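Local structure of Uly1 (Catenovulum maritimum, 7DRQ) at residues Gly276-Phe281 / Met328-Leu333; Asp291-Ala296 / Val377-Tyr382. The protein is a calcium-binding ulvan lyase of polysaccharide lyase family 24 that cleaves ulvan, probably by beta-elimination. One frame throughout, in Å; residues are numbered along the deposited sequence.

In the fold
Both contacts lie in a fold of antiparallel sheets, consistent with the blades of a beta-propeller, and their centres are 6 Å apart on the same side of the chain's centre. Their segments alternate along the chain: Gly276-Phe281, Asp291-Ala296, Met328-Leu333, then Val377-Tyr382. Interaction 1 works within one sheet, reaching from strand 272-280 past strand 290-298 to the turn that follows strand 326-328. Interaction 2 goes from strand 290-298 to strand 372-383 of the next sheet. Strands 272-280 and 290-298 are joined by backbone hydrogen bonds such as Phe277 to Phe294, with the Arg279-Asp291 salt bridge added. Strand 290-298 is thus paired within its own sheet and also meets the next one, probably the neighbouring blade.

Interaction 1 (Gly276-Phe281 / Met328-Leu333); sequences GFQRRF and MRPGDL
At the end of a propeller-like blade, strand 272-280 sends Gln278 and Arg279 across to Arg329 and Pro330, at the start of the short 3-10 turn that follows strand 326-328. Gln278 leaves with CG anti to its carbonyl carbon (chi1 -53°) and stays extended beyond it, which carries NE2 to within 3.7 Å of Pro330 CG. The amide is held by more than that touch, since NE2 also donates to Gly292 O on the intervening strand 290-298.

Strand 290-298 lies between the partners in the sheet, so side chains rather than backbone bonds make the connection. The two arginines cross at an angle, with Arg279 NH2 3.4 Å from Arg329 NH1 and their guanidinium planes 21° apart. Arg279 NH2 comes in at the edge of the Arg329 group. The closeness of the two cations is probably paid for by acids: Asp291 forms a salt bridge with Arg279, Asp323 one with Arg329, and Asp323 has a further weak, long pairing with Arg279. Phe281 covers one face of the Arg279 guanidinium, its CE2 3.1 Å above the plane and over its centre. On the turn, Asp332 N bonds to Arg329 O at 2.9 Å, while Gly331 O accepts from Arg286, in the loop that also carries the calcium ligands Leu283, Asp285 and Phe287.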
loop_
_atom_site.group_PDB
_atom_site.type_symbol
_atom_site.label_atom_id
_atom_site.label_comp_id
_atom_site.label_asym_id
_atom_site.label_seq_id
_atom_site.Cartn_x
_atom_site.Cartn_y
_atom_site.Cartn_z
ATOM N N GLY A 276 0.984 5.991 -11.042
ATOM C CA GLY A 276 -0.356 6.206 -11.565
ATOM C C GLY A 276 -1.212 6.729 -10.435
ATOM O O GLY A 276 -1.037 6.337 -9.282
ATOM N N PHE A 277 -2.114 7.652 -10.761
ATOM C CA PHE A 277 -2.883 8.247 -9.677
ATOM C C PHE A 277 -4.148 8.896 -10.214
ATOM O O PHE A 277 -4.309 9.106 -11.419
ATOM C CB PHE A 277 -2.041 9.275 -8.886
ATOM C CG PHE A 277 -1.601 10.468 -9.686
ATOM C CD1 PHE A 277 -0.401 10.443 -10.386
ATOM C CD2 PHE A 277 -2.362 11.640 -9.700
ATOM C CE1 PHE A 277 0.023 11.548 -11.115
ATOM C CE2 PHE A 277 -1.938 12.763 -10.428
ATOM C CZ PHE A 277 -0.742 12.714 -11.128
ATOM N N GLN A 278 -5.059 9.183 -9.287
ATOM C CA GLN A 278 -6.191 10.065 -9.517
ATOM C C GLN A 278 -6.075 11.262 -8.580
ATOM O O GLN A 278 -5.308 11.253 -7.619
ATOM C CB GLN A 278 -7.526 9.313 -9.319
ATOM C CG GLN A 278 -7.562 8.041 -10.171
ATOM C CD GLN A 278 -8.925 7.368 -10.220
ATOM O OE1 GLN A 278 -9.303 6.625 -9.308
ATOM N NE2 GLN A 278 -9.668 7.618 -11.293
ATOM N N ARG A 279 -6.838 12.304 -8.872
ATOM C CA ARG A 279 -6.689 13.587 -8.200
ATOM C C ARG A 279 -7.956 13.889 -7.406
ATOM O O ARG A 279 -9.059 13.572 -7.850
ATOM C CB ARG A 279 -6.412 14.697 -9.228
ATOM C CG ARG A 279 -6.697 16.113 -8.716
ATOM C CD ARG A 279 -6.425 17.179 -9.790
ATOM N NE ARG A 279 -7.339 17.055 -10.922
ATOM C CZ ARG A 279 -7.121 17.598 -12.123
ATOM N NH1 ARG A 279 -6.028 18.318 -12.323
ATOM N NH2 ARG A 279 -8.019 17.461 -13.097
ATOM N N ARG A 280 -7.812 14.472 -6.216
ATOM C CA ARG A 280 -8.960 15.023 -5.515
ATOM C C ARG A 280 -8.781 16.529 -5.473
ATOM O O ARG A 280 -7.833 17.026 -4.858
ATOM C CB ARG A 280 -9.133 14.470 -4.096
ATOM C CG ARG A 280 -10.427 14.994 -3.440
ATOM C CD ARG A 280 -10.673 14.413 -2.039
ATOM N NE ARG A 280 -10.812 12.958 -2.044
ATOM C CZ ARG A 280 -11.083 12.228 -0.965
ATOM N NH1 ARG A 280 -11.285 12.817 0.205
ATOM N NH2 ARG A 280 -11.166 10.902 -1.058
ATOM N N PHE A 281 -9.664 17.256 -6.085
ATOM C CA PHE A 281 -9.572 18.693 -6.123
ATOM C C PHE A 281 -10.427 19.385 -5.060
ATOM O O PHE A 281 -10.191 20.483 -4.765
ATOM C CB PHE A 281 -10.087 19.227 -7.476
ATOM C CG PHE A 281 -9.066 19.845 -8.363
ATOM C CD1 PHE A 281 -8.147 20.709 -7.899
ATOM C CD2 PHE A 281 -9.088 19.604 -9.722
ATOM C CE1 PHE A 281 -7.224 21.271 -8.725
ATOM C CE2 PHE A 281 -8.178 20.193 -10.570
ATOM C CZ PHE A 281 -7.234 21.040 -10.054
HETATM N N MSE A 328 -6.793 9.740 -18.973
HETATM C CA MSE A 328 -8.235 9.463 -19.169
HETATM C C MSE A 328 -9.070 10.283 -18.193
HETATM O O MSE A 328 -8.607 10.591 -17.101
HETATM C CB MSE A 328 -8.512 7.952 -19.004
HETATM C CG MSE A 328 -9.815 7.409 -19.654
HETATM SE SE MSE A 328 -11.413 7.429 -18.516
HETATM C CE MSE A 328 -10.595 6.582 -16.860
ATOM N N ARG A 329 -10.283 10.669 -18.581
ATOM C CA ARG A 329 -11.160 11.399 -17.667
ATOM C C ARG A 329 -12.299 10.477 -17.289
ATOM O O ARG A 329 -13.229 10.308 -18.085
ATOM C CB ARG A 329 -11.707 12.668 -18.325
ATOM C CG ARG A 329 -10.655 13.665 -18.788
ATOM C CD ARG A 329 -10.288 14.627 -17.680
ATOM N NE ARG A 329 -9.535 15.748 -18.230
ATOM C CZ ARG A 329 -8.710 16.513 -17.524
ATOM N NH1 ARG A 329 -8.528 16.280 -16.230
ATOM N NH2 ARG A 329 -8.056 17.500 -18.127
ATOM N N PRO A 330 -12.299 9.861 -16.101
ATOM C CA PRO A 330 -13.376 8.887 -15.791
ATOM C C PRO A 330 -14.768 9.505 -15.732
ATOM O O PRO A 330 -15.764 8.780 -15.889
ATOM C CB PRO A 330 -12.966 8.316 -14.425
ATOM C CG PRO A 330 -11.512 8.606 -14.288
ATOM C CD PRO A 330 -11.230 9.854 -15.091
ATOM N N GLY A 331 -14.873 10.819 -15.506
ATOM C CA GLY A 331 -16.173 11.478 -15.592
ATOM C C GLY A 331 -16.850 11.260 -16.941
ATOM O O GLY A 331 -18.087 11.237 -17.024
ATOM N N ASP A 332 -16.049 11.098 -18.009
ATOM C CA ASP A 332 -16.556 10.792 -19.320
ATOM C C ASP A 332 -17.412 9.534 -19.331
ATOM O O ASP A 332 -18.231 9.376 -20.249
ATOM C CB ASP A 332 -15.383 10.586 -20.281
ATOM C CG ASP A 332 -14.586 11.805 -20.428
ATOM O OD1 ASP A 332 -15.012 12.825 -19.796
ATOM O OD2 ASP A 332 -13.682 11.918 -21.308
ATOM N N LEU A 333 -17.136 8.579 -18.443
ATOM C CA LEU A 333 -17.862 7.324 -18.423
ATOM C C LEU A 333 -19.302 7.485 -17.947
ATOM O O LEU A 333 -20.118 6.569 -18.137
ATOM C CB LEU A 333 -17.121 6.328 -17.529
ATOM C CG LEU A 333 -15.644 6.135 -17.868
ATOM C CD1 LEU A 333 -14.963 5.223 -16.846
ATOM C CD2 LEU A 333 -15.464 5.596 -19.277
#

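Interaction 2 (Asp291-Ala296 / Val377-Tyr382)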
loop_
_atom_site.group_PDB
_atom_site.type_symbol
_atom_site.label_atom_id
_atom_site.label_comp_id
_atom_site.label_asym_id
_atom_site.label_seq_id
_atom_site.Cartn_x
_atom_site.Cartn_y
_atom_site.Cartn_z
ATOM N N ASP A 291 -11.142 12.785 -9.268
ATOM C CA ASP A 291 -11.402 13.016 -10.683
ATOM C C ASP A 291 -10.146 12.653 -11.462
ATOM O O ASP A 291 -9.043 12.598 -10.913
ATOM C CB ASP A 291 -11.806 14.487 -10.967
ATOM C CG ASP A 291 -10.629 15.456 -10.848
ATOM O OD1 ASP A 291 -9.949 15.684 -11.869
ATOM O OD2 ASP A 291 -10.389 15.991 -9.737
ATOM N N GLY A 292 -10.327 12.403 -12.753
ATOM C CA GLY A 292 -9.212 12.195 -13.645
ATOM C C GLY A 292 -8.506 10.867 -13.461
ATOM O O GLY A 292 -8.824 10.095 -12.545
HETATM N N MSE A 293 -7.560 10.591 -14.338
HETATM C CA MSE A 293 -6.689 9.428 -14.223
HETATM C C MSE A 293 -5.349 9.832 -14.831
HETATM O O MSE A 293 -5.296 10.388 -15.931
HETATM C CB MSE A 293 -7.300 8.216 -14.926
HETATM C CG MSE A 293 -6.509 6.949 -14.763
HETATM SE SE MSE A 293 -7.529 5.455 -15.564
HETATM C CE MSE A 293 -8.994 5.316 -14.310
ATOM N N PHE A 294 -4.261 9.558 -14.121
ATOM C CA PHE A 294 -2.977 10.161 -14.459
ATOM C C PHE A 294 -1.864 9.126 -14.361
ATOM O O PHE A 294 -1.951 8.162 -13.599
ATOM C CB PHE A 294 -2.686 11.350 -13.534
ATOM C CG PHE A 294 -3.800 12.361 -13.480
ATOM C CD1 PHE A 294 -3.847 13.414 -14.379
ATOM C CD2 PHE A 294 -4.828 12.235 -12.544
ATOM C CE1 PHE A 294 -4.894 14.344 -14.340
ATOM C CE2 PHE A 294 -5.866 13.147 -12.504
ATOM C CZ PHE A 294 -5.894 14.212 -13.399
ATOM N N TYR A 295 -0.785 9.364 -15.116
ATOM C CA TYR A 295 0.326 8.421 -15.165
ATOM C C TYR A 295 1.574 9.152 -15.628
ATOM O O TYR A 295 1.507 9.998 -16.526
ATOM C CB TYR A 295 0.011 7.254 -16.111
ATOM C CG TYR A 295 1.200 6.437 -16.596
ATOM C CD1 TYR A 295 1.770 5.459 -15.788
ATOM C CD2 TYR A 295 1.691 6.591 -17.887
ATOM C CE1 TYR A 295 2.825 4.677 -16.241
ATOM C CE2 TYR A 295 2.761 5.839 -18.347
ATOM C CZ TYR A 295 3.323 4.884 -17.519
ATOM O OH TYR A 295 4.358 4.113 -17.982
ATOM N N ALA A 296 2.707 8.822 -15.017
ATOM C CA ALA A 296 3.986 9.343 -15.472
ATOM C C ALA A 296 5.059 8.319 -15.142
ATOM O O ALA A 296 4.879 7.478 -14.258
ATOM C CB ALA A 296 4.314 10.697 -14.828
ATOM N N VAL A 377 -19.258 1.633 -12.707
ATOM C CA VAL A 377 -18.616 1.473 -14.006
ATOM C C VAL A 377 -17.158 1.117 -13.766
ATOM O O VAL A 377 -16.423 1.879 -13.125
ATOM C CB VAL A 377 -18.724 2.743 -14.861
ATOM C CG1 VAL A 377 -18.033 2.519 -16.196
ATOM C CG2 VAL A 377 -20.193 3.156 -15.031
ATOM N N TYR A 378 -16.726 -0.027 -14.288
ATOM C CA TYR A 378 -15.324 -0.419 -14.210
ATOM C C TYR A 378 -14.660 -0.155 -15.554
ATOM O O TYR A 378 -15.219 -0.498 -16.598
ATOM C CB TYR A 378 -15.194 -1.892 -13.811
ATOM C CG TYR A 378 -15.867 -2.182 -12.491
ATOM C CD1 TYR A 378 -15.175 -2.044 -11.293
ATOM C CD2 TYR A 378 -17.207 -2.567 -12.439
ATOM C CE1 TYR A 378 -15.793 -2.289 -10.083
ATOM C CE2 TYR A 378 -17.829 -2.814 -11.237
ATOM C CZ TYR A 378 -17.121 -2.678 -10.065
ATOM O OH TYR A 378 -17.748 -2.927 -8.867
ATOM N N SER A 379 -13.479 0.467 -15.538
ATOM C CA SER A 379 -12.796 0.804 -16.780
ATOM C C SER A 379 -11.426 0.147 -16.837
ATOM O O SER A 379 -10.773 -0.076 -15.816
ATOM C CB SER A 379 -12.624 2.331 -16.976
ATOM O OG SER A 379 -11.993 2.936 -15.856
ATOM N N HIS A 380 -11.015 -0.165 -18.061
ATOM C CA HIS A 380 -9.689 -0.679 -18.361
ATOM C C HIS A 380 -9.124 0.180 -19.477
ATOM O O HIS A 380 -9.691 0.229 -20.572
ATOM C CB HIS A 380 -9.758 -2.146 -18.780
ATOM C CG HIS A 380 -8.430 -2.770 -19.066
ATOM N ND1 HIS A 380 -8.316 -4.018 -19.643
ATOM C CD2 HIS A 380 -7.162 -2.331 -18.858
ATOM C CE1 HIS A 380 -7.036 -4.324 -19.776
ATOM N NE2 HIS A 380 -6.315 -3.320 -19.304
ATOM N N THR A 381 -8.023 0.864 -19.197
ATOM C CA THR A 381 -7.353 1.716 -20.171
ATOM C C THR A 381 -6.006 1.090 -20.494
ATOM O O THR A 381 -5.258 0.740 -19.580
ATOM C CB THR A 381 -7.164 3.127 -19.616
ATOM O OG1 THR A 381 -8.445 3.727 -19.403
ATOM C CG2 THR A 381 -6.358 3.986 -20.587
ATOM N N TYR A 382 -5.701 0.909 -21.778
ATOM C CA TYR A 382 -4.476 0.178 -22.063
ATOM C C TYR A 382 -3.864 0.621 -23.381
ATOM O O TYR A 382 -4.552 1.095 -24.292
ATOM C CB TYR A 382 -4.694 -1.340 -22.050
ATOM C CG TYR A 382 -5.719 -1.850 -23.031
ATOM C CD1 TYR A 382 -7.077 -1.833 -22.718
ATOM C CD2 TYR A 382 -5.331 -2.356 -24.274
ATOM C CE1 TYR A 382 -8.031 -2.303 -23.616
ATOM C CE2 TYR A 382 -6.272 -2.832 -25.179
ATOM C CZ TYR A 382 -7.622 -2.804 -24.840
ATOM O OH TYR A 382 -8.563 -3.273 -25.730
#
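This is a light, buried side-chain contact between two sheets, probably neighbouring blades of the propeller: Met293 on strand 290-298 reaches over to Ser379 and Thr381 on strand 372-383. Only 79 Å² is buried between the segments, and one residue, Met293, does the touching for its strand. It is modelled as selenomethionine, and its long chain covers much of the span, for the nearest CA atoms, those of Met293 and Thr381, are 9.8 Å apart. The two strands run in broadly the same direction, although they belong to different sheets.

Met293 first goes straight out, with CG anti to the backbone N (chi1 -176°) and the next bond also extended; the turn comes only at the last torsion (chi3 -69°). That bend swings the methyl CE toward Ser379, whose OG lies 4.1 Å away. The selenium meets the other residue: Met293 SE sits 4.3 Å from Thr381 OG1. Both are loose, nonpolar approaches to hydroxyl oxygens, and Thr381 OG1 has its polar partner within its own sheet, Thr392 OG1.

Ser379 and Thr381, two residues apart, face Met293, as beta alternation requires, while the CB of His380 between them points away. On that far side Tyr382 CD1 stands 3.7 Å above the centre of the His380 imidazole plane; ND1 of that ring is hydrogen-bonded to Asn429 and NE2 to His360.

Around the selenomethionine, Val327 of strand 326-328 and Met328 beside it pack from its own sheet, and Leu361 of strand 359-369 and the loop residue Phe349 pack against it too. Met328 also touches Ser379 and Thr381, so Met328 joins Met293 against strand 372-383.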